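Local atomic coordinates of Exo beta-1,2-glucooligosaccharide sophorohydrolase (non-reducing end) (Parabacteroides distasonis ATCC 8503, PDB entry 5Z06), a protein that hydrolyses linear beta-1,2-glucan and beta-1,2-glucooligosaccharides of four or more units, releasing sophorose from the non-reducing end. Residues A[404-409]-A[418-423]; A[475-480]-A[690-695]; A[397-402]-A[425-430]; A[326-331]-A[664-669]. One frame throughout, in Å; residues are numbered along the deposited sequence.

Contact 1: A[404-409]-A[418-423]; sequences TARQYF and QIRKSI
Ala405 makes the first touch, its CB turned toward the other helix and 4.4 Å from CD1 of Ile423. Arg406 does more, and with carbon first: its CB lies 3.7 Å from Ile423 CG2, and its CG rests on the same methyl. CG is anti to the backbone N (chi1 -169°), and a bend at chi2 then swings the chain across that of Arg420 at about a right angle. Arg420 CD comes over the centre of one face of the Arg406 guanidinium, 3.9 Å from its NH1. Arg406 NE forms a salt bridge with Asp424, while its NH1 reaches Gln407 OE1. These two helices are consecutive and pack as a hairpin, consistent with the (alpha/alpha)6 barrel of six-hairpin glycosidases; the axes of 404-408 and 418-423 approach to 9.1 Å, with 149° between their directions. At Phe409 the first helix has ended, and its carbonyl is picked up by Arg420: NH1 donates to Phe409 O at 2.8 Å, nearly straight at 162°, with the oxygen in the guanidinium plane. The same NH1 also bonds Gln411 O. The Phe409 ring leans on Ile419, whose CD1 lies over one face and whose CG2 is 4.1 Å from Phe409 CD2.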
loop_
_atom_site.group_PDB
_atom_site.type_symbol
_atom_site.label_atom_id
_atom_site.label_comp_id
_atom_site.label_asym_id
_atom_site.label_seq_id
_atom_site.Cartn_x
_atom_site.Cartn_y
_atom_site.Cartn_z
ATOM N N THR A 404 16.422 8.776 -15.231
ATOM C CA THR A 404 15.573 9.952 -15.254
ATOM C C THR A 404 16.158 11.031 -14.358
ATOM O O THR A 404 16.351 12.154 -14.784
ATOM C CB THR A 404 14.150 9.623 -14.816
ATOM O OG1 THR A 404 13.624 8.631 -15.696
ATOM C CG2 THR A 404 13.271 10.855 -14.851
ATOM N N ALA A 405 16.466 10.662 -13.129
ATOM C CA ALA A 405 17.062 11.589 -12.202
ATOM C C ALA A 405 18.357 12.157 -12.749
ATOM O O ALA A 405 18.626 13.347 -12.612
ATOM C CB ALA A 405 17.331 10.917 -10.867
ATOM N N ARG A 406 19.157 11.302 -13.368
ATOM C CA ARG A 406 20.453 11.712 -13.885
ATOM C C ARG A 406 20.339 12.787 -14.961
ATOM O O ARG A 406 21.196 13.646 -15.065
ATOM C CB ARG A 406 21.193 10.489 -14.417
ATOM C CG ARG A 406 22.640 10.706 -14.741
ATOM C CD ARG A 406 22.804 11.035 -16.199
ATOM N NE ARG A 406 24.209 11.193 -16.523
ATOM C CZ ARG A 406 24.725 12.121 -17.328
ATOM N NH1 ARG A 406 23.978 13.061 -17.908
ATOM N NH2 ARG A 406 26.026 12.121 -17.530
ATOM N N GLN A 407 19.292 12.712 -15.774
ATOM C CA GLN A 407 19.018 13.740 -16.756
ATOM C C GLN A 407 18.468 14.984 -16.121
ATOM O O GLN A 407 18.690 16.055 -16.628
ATOM C CB GLN A 407 18.047 13.215 -17.806
ATOM C CG GLN A 407 18.637 12.077 -18.600
ATOM C CD GLN A 407 19.919 12.502 -19.255
ATOM O OE1 GLN A 407 20.986 12.295 -18.709
ATOM N NE2 GLN A 407 19.801 13.181 -20.386
ATOM N N TYR A 408 17.723 14.830 -15.028
ATOM C CA TYR A 408 17.178 15.956 -14.307
ATOM C C TYR A 408 18.258 16.791 -13.644
ATOM O O TYR A 408 18.246 18.021 -13.785
ATOM C CB TYR A 408 16.180 15.510 -13.231
ATOM C CG TYR A 408 15.446 16.682 -12.613
ATOM C CD1 TYR A 408 14.477 17.370 -13.329
ATOM C CD2 TYR A 408 15.730 17.110 -11.342
ATOM C CE1 TYR A 408 13.799 18.447 -12.776
ATOM C CE2 TYR A 408 15.050 18.178 -10.781
ATOM C CZ TYR A 408 14.089 18.841 -11.510
ATOM O OH TYR A 408 13.427 19.913 -10.950
ATOM N N PHE A 409 19.159 16.130 -12.915
ATOM C CA PHE A 409 20.178 16.817 -12.128
ATOM C C PHE A 409 21.383 17.088 -13.013
ATOM O O PHE A 409 22.435 16.479 -12.872
ATOM C CB PHE A 409 20.545 16.016 -10.880
ATOM C CG PHE A 409 19.422 15.899 -9.897
ATOM C CD1 PHE A 409 19.014 17.015 -9.157
ATOM C CD2 PHE A 409 18.763 14.677 -9.693
ATOM C CE1 PHE A 409 17.981 16.906 -8.238
ATOM C CE2 PHE A 409 17.724 14.573 -8.791
ATOM C CZ PHE A 409 17.321 15.693 -8.074
ATOM N N GLN A 418 28.236 14.908 -8.770
ATOM C CA GLN A 418 28.384 13.675 -7.983
ATOM C C GLN A 418 27.183 12.711 -8.146
ATOM O O GLN A 418 27.358 11.494 -8.278
ATOM C CB GLN A 418 28.576 14.006 -6.523
ATOM C CG GLN A 418 29.018 12.827 -5.690
ATOM C CD GLN A 418 29.005 13.127 -4.204
ATOM O OE1 GLN A 418 29.416 14.220 -3.766
ATOM N NE2 GLN A 418 28.540 12.155 -3.408
ATOM N N ILE A 419 25.974 13.266 -8.114
ATOM C CA ILE A 419 24.756 12.489 -8.412
ATOM C C ILE A 419 24.922 11.798 -9.770
ATOM O O ILE A 419 24.749 10.588 -9.865
ATOM C CB ILE A 419 23.477 13.376 -8.376
ATOM C CG1 ILE A 419 23.169 13.756 -6.913
ATOM C CG2 ILE A 419 22.283 12.659 -9.020
ATOM C CD1 ILE A 419 22.201 14.905 -6.731
ATOM N N ARG A 420 25.266 12.577 -10.791
ATOM C CA ARG A 420 25.422 12.076 -12.145
ATOM C C ARG A 420 26.515 11.020 -12.247
ATOM O O ARG A 420 26.249 9.936 -12.773
ATOM C CB ARG A 420 25.686 13.203 -13.129
ATOM C CG ARG A 420 24.479 14.084 -13.400
ATOM C CD ARG A 420 24.731 14.969 -14.610
ATOM N NE ARG A 420 25.947 15.775 -14.482
ATOM C CZ ARG A 420 26.019 16.960 -13.864
ATOM N NH1 ARG A 420 24.948 17.522 -13.285
ATOM N NH2 ARG A 420 27.180 17.590 -13.809
ATOM N N LYS A 421 27.706 11.336 -11.712
ATOM C CA LYS A 421 28.839 10.413 -11.637
ATOM C C LYS A 421 28.412 9.061 -11.074
ATOM O O LYS A 421 28.693 8.000 -11.637
ATOM C CB LYS A 421 29.965 10.970 -10.746
ATOM C CG LYS A 421 31.084 11.743 -11.463
ATOM C CD LYS A 421 32.397 11.851 -10.645
ATOM C CE LYS A 421 32.772 13.278 -10.187
ATOM N NZ LYS A 421 32.078 13.792 -8.949
ATOM N N SER A 422 27.754 9.125 -9.928
ATOM C CA SER A 422 27.371 7.950 -9.196
ATOM C C SER A 422 26.384 7.098 -9.982
ATOM O O SER A 422 26.573 5.899 -10.143
ATOM C CB SER A 422 26.767 8.369 -7.874
ATOM O OG SER A 422 26.279 7.246 -7.193
ATOM N N ILE A 423 25.361 7.744 -10.508
ATOM C CA ILE A 423 24.401 7.063 -11.339
ATOM C C ILE A 423 25.042 6.489 -12.598
ATOM O O ILE A 423 24.720 5.376 -12.969
ATOM C CB ILE A 423 23.216 7.978 -11.708
ATOM C CG1 ILE A 423 22.372 8.249 -10.452
ATOM C CG2 ILE A 423 22.354 7.326 -12.791
ATOM C CD1 ILE A 423 21.493 9.479 -10.525
#

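Contact 2: A[475-480]-A[690-695]; sequences MGPKYG and HPDVQK
Met475 lays its side chain along the first turn of the C-terminal helix 691-702, passing over the backbone of Asp692 and Val693. Two features meet here: the last residue of helix 467-475, and the start of a helix whose N-cap is His690, with ND1 taking a weak capping bond from Asp692 N. The base of Met475 is close to a carbonyl, CB lying 3.2 Å from Asp692 O. From there CG stands anti to the carbonyl carbon (chi1 -62°) and the rest of the chain is extended, which carries sulfur and methyl along Val693. SD sits 3.7 Å from Val693 CA, and CE ends 3.7 Å from Val693 CG1. SD faces Val693 CG2 while CE faces CG1, the two side chains crossing obliquely. Putting an alanine here would probably leave Val693 without the sulfur and methyl that cover it and open a gap between the two helix ends. The reverse contact is made as well, the carbonyl oxygen Met475 O lying 3.3 Å from the side-chain CB of Asp692. No hydrogen bond joins the two segments; the polar end of Asp692 is held from outside, its OD2 taking the indole N-H of Trp427. That indole also touches the side chains of Met475 and Pro477, and its ring meets the ring of His690 at a steep angle. Past the glycine, the ring of Pro477 comes across the Asp692 carboxylate at about a right angle, with Pro477 CG and CD each 3.6 Å from Asp692 OD2.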
loop_
_atom_site.group_PDB
_atom_site.type_symbol
_atom_site.label_atom_id
_atom_site.label_comp_id
_atom_site.label_asym_id
_atom_site.label_seq_id
_atom_site.Cartn_x
_atom_site.Cartn_y
_atom_site.Cartn_z
ATOM N N MET A 475 19.940 -1.026 -23.537
ATOM C CA MET A 475 20.543 0.315 -23.472
ATOM C C MET A 475 21.817 0.329 -22.686
ATOM O O MET A 475 22.592 1.268 -22.801
ATOM C CB MET A 475 19.577 1.291 -22.823
ATOM C CG MET A 475 18.283 1.466 -23.601
ATOM S SD MET A 475 16.953 2.027 -22.519
ATOM C CE MET A 475 15.671 2.256 -23.754
ATOM N N GLY A 476 22.025 -0.686 -21.850
ATOM C CA GLY A 476 23.228 -0.794 -21.031
ATOM C C GLY A 476 24.444 -0.615 -21.918
ATOM O O GLY A 476 24.589 -1.345 -22.890
ATOM N N PRO A 477 25.300 0.376 -21.615
ATOM C CA PRO A 477 26.387 0.695 -22.530
ATOM C C PRO A 477 27.552 -0.286 -22.461
ATOM O O PRO A 477 28.253 -0.468 -23.449
ATOM C CB PRO A 477 26.821 2.086 -22.062
ATOM C CG PRO A 477 26.572 2.042 -20.592
ATOM C CD PRO A 477 25.268 1.304 -20.466
ATOM N N LYS A 478 27.776 -0.894 -21.309
ATOM C CA LYS A 478 28.884 -1.819 -21.142
ATOM C C LYS A 478 28.433 -3.289 -21.221
ATOM O O LYS A 478 29.069 -4.108 -21.866
ATOM C CB LYS A 478 29.576 -1.552 -19.813
ATOM C CG LYS A 478 30.802 -2.408 -19.601
ATOM C CD LYS A 478 31.611 -1.910 -18.424
ATOM C CE LYS A 478 32.876 -2.736 -18.317
ATOM N NZ LYS A 478 33.601 -2.285 -17.115
ATOM N N TYR A 479 27.353 -3.623 -20.534
ATOM C CA TYR A 479 26.926 -5.010 -20.395
ATOM C C TYR A 479 25.586 -5.203 -21.051
ATOM O O TYR A 479 24.774 -5.977 -20.568
ATOM C CB TYR A 479 26.846 -5.381 -18.934
ATOM C CG TYR A 479 28.166 -5.310 -18.212
ATOM C CD1 TYR A 479 29.149 -6.271 -18.443
ATOM C CD2 TYR A 479 28.423 -4.299 -17.282
ATOM C CE1 TYR A 479 30.355 -6.227 -17.775
ATOM C CE2 TYR A 479 29.622 -4.237 -16.600
ATOM C CZ TYR A 479 30.589 -5.201 -16.854
ATOM O OH TYR A 479 31.788 -5.164 -16.194
ATOM N N GLY A 480 25.379 -4.501 -22.164
ATOM C CA GLY A 480 24.156 -4.552 -22.885
ATOM C C GLY A 480 23.952 -5.917 -23.476
ATOM O O GLY A 480 24.888 -6.705 -23.618
ATOM N N HIS A 690 18.066 10.568 -22.420
ATOM C CA HIS A 690 19.296 9.918 -21.994
ATOM C C HIS A 690 19.961 9.252 -23.206
ATOM O O HIS A 690 19.301 8.568 -23.971
ATOM C CB HIS A 690 19.073 8.920 -20.880
ATOM C CG HIS A 690 20.335 8.431 -20.259
ATOM N ND1 HIS A 690 21.163 7.527 -20.884
ATOM C CD2 HIS A 690 20.916 8.711 -19.069
ATOM C CE1 HIS A 690 22.204 7.274 -20.106
ATOM N NE2 HIS A 690 22.075 7.973 -18.995
ATOM N N PRO A 691 21.269 9.481 -23.384
ATOM C CA PRO A 691 21.901 8.969 -24.587
ATOM C C PRO A 691 21.779 7.464 -24.748
ATOM O O PRO A 691 21.467 7.023 -25.821
ATOM C CB PRO A 691 23.360 9.399 -24.443
ATOM C CG PRO A 691 23.334 10.580 -23.542
ATOM C CD PRO A 691 22.084 10.513 -22.721
ATOM N N ASP A 692 22.025 6.696 -23.696
ATOM C CA ASP A 692 21.878 5.242 -23.768
ATOM C C ASP A 692 20.481 4.790 -24.090
ATOM O O ASP A 692 20.312 3.763 -24.775
ATOM C CB ASP A 692 22.334 4.567 -22.485
ATOM C CG ASP A 692 23.793 4.829 -22.189
ATOM O OD1 ASP A 692 24.524 5.192 -23.115
ATOM O OD2 ASP A 692 24.192 4.730 -21.020
ATOM N N VAL A 693 19.492 5.548 -23.599
ATOM C CA VAL A 693 18.091 5.261 -23.871
ATOM C C VAL A 693 17.821 5.460 -25.349
ATOM O O VAL A 693 17.249 4.598 -25.986
ATOM C CB VAL A 693 17.127 6.115 -23.000
ATOM C CG1 VAL A 693 15.677 5.959 -23.439
ATOM C CG2 VAL A 693 17.252 5.698 -21.540
ATOM N N GLN A 694 18.239 6.595 -25.888
ATOM C CA GLN A 694 18.044 6.863 -27.307
ATOM C C GLN A 694 18.684 5.780 -28.162
ATOM O O GLN A 694 18.015 5.242 -29.044
ATOM C CB GLN A 694 18.546 8.254 -27.680
ATOM C CG GLN A 694 17.607 9.343 -27.192
ATOM C CD GLN A 694 18.187 10.740 -27.294
ATOM O OE1 GLN A 694 19.260 10.949 -27.849
ATOM N NE2 GLN A 694 17.475 11.707 -26.752
ATOM N N LYS A 695 19.937 5.427 -27.875
ATOM C CA LYS A 695 20.623 4.370 -28.636
ATOM C C LYS A 695 19.884 3.036 -28.621
ATOM O O LYS A 695 19.785 2.379 -29.645
ATOM C CB LYS A 695 22.075 4.139 -28.182
ATOM C CG LYS A 695 23.113 4.812 -29.070
ATOM C CD LYS A 695 23.030 6.340 -28.955
ATOM C CE LYS A 695 24.287 7.065 -29.444
ATOM N NZ LYS A 695 24.693 8.140 -28.484
#

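Contact 3: A[397-402]-A[425-430]; sequences FLFQGL and NLWKNV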
loop_
_atom_site.group_PDB
_atom_site.type_symbol
_atom_site.label_atom_id
_atom_site.label_comp_id
_atom_site.label_asym_id
_atom_site.label_seq_id
_atom_site.Cartn_x
_atom_site.Cartn_y
_atom_site.Cartn_z
ATOM N N PHE A 397 13.457 -1.125 -12.879
ATOM C CA PHE A 397 12.574 -0.067 -12.402
ATOM C C PHE A 397 13.385 0.980 -11.654
ATOM O O PHE A 397 13.139 2.167 -11.796
ATOM C CB PHE A 397 11.454 -0.631 -11.516
ATOM C CG PHE A 397 10.481 -1.548 -12.241
ATOM C CD1 PHE A 397 10.207 -1.420 -13.606
ATOM C CD2 PHE A 397 9.805 -2.525 -11.527
ATOM C CE1 PHE A 397 9.300 -2.275 -14.233
ATOM C CE2 PHE A 397 8.891 -3.379 -12.139
ATOM C CZ PHE A 397 8.633 -3.253 -13.496
ATOM N N LEU A 398 14.363 0.521 -10.880
ATOM C CA LEU A 398 15.210 1.404 -10.150
ATOM C C LEU A 398 15.976 2.294 -11.085
ATOM O O LEU A 398 16.010 3.515 -10.895
ATOM C CB LEU A 398 16.180 0.647 -9.253
ATOM C CG LEU A 398 17.189 1.576 -8.559
ATOM C CD1 LEU A 398 16.464 2.625 -7.722
ATOM C CD2 LEU A 398 18.158 0.778 -7.713
ATOM N N PHE A 399 16.576 1.668 -12.096
ATOM C CA PHE A 399 17.398 2.379 -13.066
ATOM C C PHE A 399 16.634 3.208 -14.084
ATOM O O PHE A 399 17.143 4.233 -14.544
ATOM C CB PHE A 399 18.439 1.440 -13.701
ATOM C CG PHE A 399 19.616 1.230 -12.800
ATOM C CD1 PHE A 399 20.668 2.134 -12.798
ATOM C CD2 PHE A 399 19.619 0.230 -11.874
ATOM C CE1 PHE A 399 21.739 1.964 -11.961
ATOM C CE2 PHE A 399 20.684 0.063 -11.015
ATOM C CZ PHE A 399 21.743 0.938 -11.058
ATOM N N GLN A 400 15.399 2.836 -14.386
ATOM C CA GLN A 400 14.557 3.762 -15.112
ATOM C C GLN A 400 14.442 5.087 -14.339
ATOM O O GLN A 400 14.459 6.169 -14.940
ATOM C CB GLN A 400 13.169 3.199 -15.326
ATOM C CG GLN A 400 12.305 4.099 -16.173
ATOM C CD GLN A 400 10.938 3.526 -16.443
ATOM O OE1 GLN A 400 10.430 3.646 -17.554
ATOM N NE2 GLN A 400 10.315 2.929 -15.425
ATOM N N GLY A 401 14.284 4.973 -13.027
ATOM C CA GLY A 401 14.215 6.132 -12.166
ATOM C C GLY A 401 15.529 6.873 -12.135
ATOM O O GLY A 401 15.548 8.085 -12.272
ATOM N N LEU A 402 16.628 6.140 -11.967
ATOM C CA LEU A 402 17.929 6.776 -11.797
ATOM C C LEU A 402 18.394 7.505 -13.032
ATOM O O LEU A 402 18.956 8.602 -12.915
ATOM C CB LEU A 402 18.993 5.789 -11.352
ATOM C CG LEU A 402 18.834 5.264 -9.935
ATOM C CD1 LEU A 402 19.734 4.053 -9.798
ATOM C CD2 LEU A 402 19.172 6.294 -8.865
ATOM N N ASN A 425 27.984 5.388 -13.065
ATOM C CA ASN A 425 28.768 4.220 -12.673
ATOM C C ASN A 425 27.902 3.041 -12.210
ATOM O O ASN A 425 28.118 1.896 -12.638
ATOM C CB ASN A 425 29.845 4.611 -11.637
ATOM C CG ASN A 425 31.057 5.232 -12.300
ATOM O OD1 ASN A 425 31.607 4.663 -13.243
ATOM N ND2 ASN A 425 31.461 6.409 -11.850
ATOM N N LEU A 426 26.911 3.326 -11.363
ATOM C CA LEU A 426 25.915 2.324 -10.994
ATOM C C LEU A 426 25.252 1.725 -12.236
ATOM O O LEU A 426 25.184 0.497 -12.391
ATOM C CB LEU A 426 24.862 2.940 -10.075
ATOM C CG LEU A 426 25.280 3.095 -8.615
ATOM C CD1 LEU A 426 24.353 4.073 -7.914
ATOM C CD2 LEU A 426 25.253 1.761 -7.893
ATOM N N TRP A 427 24.795 2.609 -13.119
ATOM C CA TRP A 427 24.159 2.221 -14.376
ATOM C C TRP A 427 25.064 1.371 -15.297
ATOM O O TRP A 427 24.654 0.308 -15.752
ATOM C CB TRP A 427 23.693 3.469 -15.102
ATOM C CG TRP A 427 23.398 3.347 -16.551
ATOM C CD1 TRP A 427 23.995 4.050 -17.545
ATOM C CD2 TRP A 427 22.411 2.518 -17.176
ATOM N NE1 TRP A 427 23.431 3.734 -18.746
ATOM C CE2 TRP A 427 22.464 2.785 -18.557
ATOM C CE3 TRP A 427 21.491 1.592 -16.709
ATOM C CZ2 TRP A 427 21.639 2.143 -19.479
ATOM C CZ3 TRP A 427 20.665 0.955 -17.623
ATOM C CH2 TRP A 427 20.750 1.225 -18.991
ATOM N N LYS A 428 26.271 1.850 -15.558
ATOM C CA LYS A 428 27.210 1.120 -16.416
ATOM C C LYS A 428 27.509 -0.259 -15.886
ATOM O O LYS A 428 27.741 -1.183 -16.667
ATOM C CB LYS A 428 28.535 1.868 -16.569
ATOM C CG LYS A 428 28.484 2.999 -17.578
ATOM C CD LYS A 428 29.545 4.062 -17.304
ATOM C CE LYS A 428 29.617 5.081 -18.436
ATOM N NZ LYS A 428 30.291 6.314 -17.946
ATOM N N ASN A 429 27.520 -0.390 -14.562
ATOM C CA ASN A 429 27.902 -1.650 -13.942
ATOM C C ASN A 429 26.791 -2.643 -13.725
ATOM O O ASN A 429 27.071 -3.727 -13.235
ATOM C CB ASN A 429 28.704 -1.395 -12.656
ATOM C CG ASN A 429 30.045 -0.783 -12.959
ATOM O OD1 ASN A 429 30.695 -1.173 -13.924
ATOM N ND2 ASN A 429 30.444 0.195 -12.181
ATOM N N VAL A 430 25.561 -2.328 -14.116
ATOM C CA VAL A 430 24.510 -3.344 -14.081
ATOM C C VAL A 430 24.820 -4.332 -15.203
ATOM O O VAL A 430 24.688 -4.012 -16.398
ATOM C CB VAL A 430 23.086 -2.795 -14.287
ATOM C CG1 VAL A 430 22.086 -3.942 -14.219
ATOM C CG2 VAL A 430 22.740 -1.754 -13.249
#
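The ring of Phe399 is the bump, and the hollow it fills is built by Leu426, Trp427 and Val430 on the last turn of the second helix and the residues just past it. Val430 covers one face of the ring: its CG2 lies 3.8 Å from the centroid of the Phe399 ring and 21° off the normal, a CH-pi contact displaced toward the rim. Coming from the other face is Leu402 CD1 of the ring's own helix, so the phenyl is held between a methyl on each side. One corner of the ring goes deep enough to reach main chain, with Phe399 CE1 3.3 Å from Trp427 N. The helices 392-408 and 414-428 are joined by a short connection and form a helical hairpin, consistent with the (alpha/alpha)6 barrel of this enzyme clan; the present contact lies nearer the hairpin's open end than its turn. One wall of the hollow is Leu426 CB, lying at the ring's edge in its plane, 3.8 Å from Phe399 CE1. The other wall is Trp427, whose CG is anti to the backbone N (chi1 162°), which turns the indole along the flank of Phe399. There Phe399 CD1 approaches the indole edge near its plane, 4.0 Å from Trp427 CE3. Beyond the hollow, Leu426 and Leu402 both pack on Leu358 of helix 344-360, and Leu472 of helix 467-475 lies against Trp427.

Contact 4: A[326-331]-A[664-669]; sequences SGFGIM and MGLNQA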
loop_
_atom_site.group_PDB
_atom_site.type_symbol
_atom_site.label_atom_id
_atom_site.label_comp_id
_atom_site.label_asym_id
_atom_site.label_seq_id
_atom_site.Cartn_x
_atom_site.Cartn_y
_atom_site.Cartn_z
ATOM N N SER A 326 11.300 2.242 -5.420
ATOM C CA SER A 326 12.239 3.315 -5.191
ATOM C C SER A 326 12.569 4.048 -6.451
ATOM O O SER A 326 12.689 5.271 -6.449
ATOM C CB SER A 326 13.509 2.791 -4.519
ATOM O OG SER A 326 13.224 2.451 -3.186
ATOM N N GLY A 327 12.703 3.311 -7.536
ATOM C CA GLY A 327 12.857 3.917 -8.853
ATOM C C GLY A 327 11.645 4.765 -9.206
ATOM O O GLY A 327 11.786 5.895 -9.707
ATOM N N PHE A 328 10.457 4.239 -8.925
ATOM C CA PHE A 328 9.242 4.995 -9.195
ATOM C C PHE A 328 9.263 6.267 -8.353
ATOM O O PHE A 328 8.924 7.337 -8.843
ATOM C CB PHE A 328 7.986 4.204 -8.879
ATOM C CG PHE A 328 7.881 2.858 -9.580
ATOM C CD1 PHE A 328 8.641 2.540 -10.696
ATOM C CD2 PHE A 328 6.969 1.923 -9.113
ATOM C CE1 PHE A 328 8.506 1.307 -11.324
ATOM C CE2 PHE A 328 6.839 0.690 -9.731
ATOM C CZ PHE A 328 7.614 0.385 -10.835
ATOM N N GLY A 329 9.687 6.127 -7.096
ATOM C CA GLY A 329 9.645 7.194 -6.138
ATOM C C GLY A 329 10.639 8.279 -6.448
ATOM O O GLY A 329 10.370 9.450 -6.283
ATOM N N ILE A 330 11.802 7.842 -6.876
ATOM C CA ILE A 330 12.836 8.708 -7.424
ATOM C C ILE A 330 12.238 9.644 -8.462
ATOM O O ILE A 330 12.492 10.845 -8.445
ATOM C CB ILE A 330 13.972 7.827 -7.988
ATOM C CG1 ILE A 330 14.929 7.494 -6.841
ATOM C CG2 ILE A 330 14.687 8.468 -9.169
ATOM C CD1 ILE A 330 15.878 6.360 -7.159
ATOM N N MET A 331 11.417 9.073 -9.331
ATOM C CA MET A 331 10.723 9.835 -10.365
ATOM C C MET A 331 9.640 10.735 -9.794
ATOM O O MET A 331 9.529 11.870 -10.233
ATOM C CB MET A 331 10.163 8.910 -11.436
ATOM C CG MET A 331 11.303 8.226 -12.141
ATOM S SD MET A 331 10.708 6.808 -13.034
ATOM C CE MET A 331 10.420 7.643 -14.561
ATOM N N MET A 664 1.247 1.578 -0.569
ATOM C CA MET A 664 2.176 0.648 -1.190
ATOM C C MET A 664 3.175 1.456 -1.995
ATOM O O MET A 664 2.786 2.308 -2.766
ATOM C CB MET A 664 1.388 -0.287 -2.086
ATOM C CG MET A 664 2.129 -1.522 -2.497
ATOM S SD MET A 664 2.290 -2.713 -1.166
ATOM C CE MET A 664 3.402 -3.817 -2.036
ATOM N N GLY A 665 4.463 1.178 -1.791
ATOM C CA GLY A 665 5.551 1.847 -2.521
ATOM C C GLY A 665 5.399 1.748 -4.021
ATOM O O GLY A 665 5.672 2.717 -4.747
ATOM N N LEU A 666 4.988 0.574 -4.491
ATOM C CA LEU A 666 4.781 0.369 -5.913
ATOM C C LEU A 666 3.663 1.212 -6.495
ATOM O O LEU A 666 3.691 1.504 -7.690
ATOM C CB LEU A 666 4.432 -1.096 -6.208
ATOM C CG LEU A 666 5.523 -2.146 -6.192
ATOM C CD1 LEU A 666 4.833 -3.479 -6.352
ATOM C CD2 LEU A 666 6.501 -1.913 -7.329
ATOM N N ASN A 667 2.660 1.553 -5.692
ATOM C CA ASN A 667 1.408 2.078 -6.236
ATOM C C ASN A 667 1.250 3.584 -6.144
ATOM O O ASN A 667 0.450 4.167 -6.879
ATOM C CB ASN A 667 0.228 1.375 -5.570
ATOM C CG ASN A 667 0.153 -0.103 -5.944
ATOM O OD1 ASN A 667 0.757 -0.508 -6.912
ATOM N ND2 ASN A 667 -0.597 -0.897 -5.192
ATOM N N GLN A 668 1.996 4.230 -5.275
ATOM C CA GLN A 668 1.749 5.670 -5.078
ATOM C C GLN A 668 2.524 6.471 -6.093
ATOM O O GLN A 668 1.991 7.404 -6.675
ATOM C CB GLN A 668 2.089 6.123 -3.653
ATOM C CG GLN A 668 1.322 5.477 -2.506
ATOM C CD GLN A 668 -0.175 5.453 -2.707
ATOM O OE1 GLN A 668 -0.674 4.582 -3.406
ATOM N NE2 GLN A 668 -0.897 6.430 -2.126
ATOM N N ALA A 669 3.787 6.129 -6.305
ATOM C CA ALA A 669 4.638 6.952 -7.178
ATOM C C ALA A 669 4.129 6.983 -8.620
ATOM O O ALA A 669 4.148 8.054 -9.264
ATOM C CB ALA A 669 6.084 6.492 -7.142
#
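Phe328 and Ala669 meet at their beta carbons, CB to CB 3.4 Å, and this is where the two helices come together. The alanine methyl presses on main chain as well as side chain: Ala669 CB is 3.4 Å from Phe328 C and 3.6 Å from Gly329 N. Gly329 has no side chain to hold the helices apart, and its CA lies 5.1 Å from that of Ala669. Further along, the Phe328 ring reaches back over the residues round Leu666. With chi1 at -55°, CG lies beside the backbone N, and the ring is directed to Leu666; there Phe328 CE2 lies 3.6 Å from Leu666 CD2, and Phe328 CD2 is also 3.6 Å from Leu666 O. Replacing this phenylalanine with an alanine would probably open a gap beside Leu666 CD2 and Leu666 O and leave Phe397 and Tyr539 without the ring they meet here. In the next shell the rings of Phe397 and Tyr539 both meet the Phe328 ring and limit its place, while Ala669 N is hydrogen-bonded to Tyr299 OH. Met664 O accepts from both Asn667 N and Gln668 N. The axes of 326-331 and 665-669 run nearly parallel, 24° apart, and approach to 8.3 Å, consistent with neighbours in one layer of an (alpha/alpha)6 barrel. The strand 663-664 leads straight into helix 665-680, and away from this contact helix 323-338 is covered by helices 344-360 and 392-408 through Ile330.

In the fold
Contacts 1 and 3 are two levels of one helix pair, their centres 10 Å apart, and they touch where Ile423 CD1 meets Leu402 O at 3.6 Å. Contact 2 joins contact 3 through Trp427, whose NE1 lies 2.6 Å from Asp692 OD2, and contact 1 through His690, whose CD2 is 3.6 Å from Gln407 OE1. Contact 4 meets contact 3 on the other side of helix 392-408, with Phe397 CB 3.5 Å from Phe328 CE1, but stays about 10 Å from contact 2 at the nearest atoms. A glycerol, probably from the crystallisation liquor, has its nearest atom about 3 Å from the Leu666 side chain; the calcium site (Glu12, Asn13, Thr49, Asn52, Asp175) includes none of these residues.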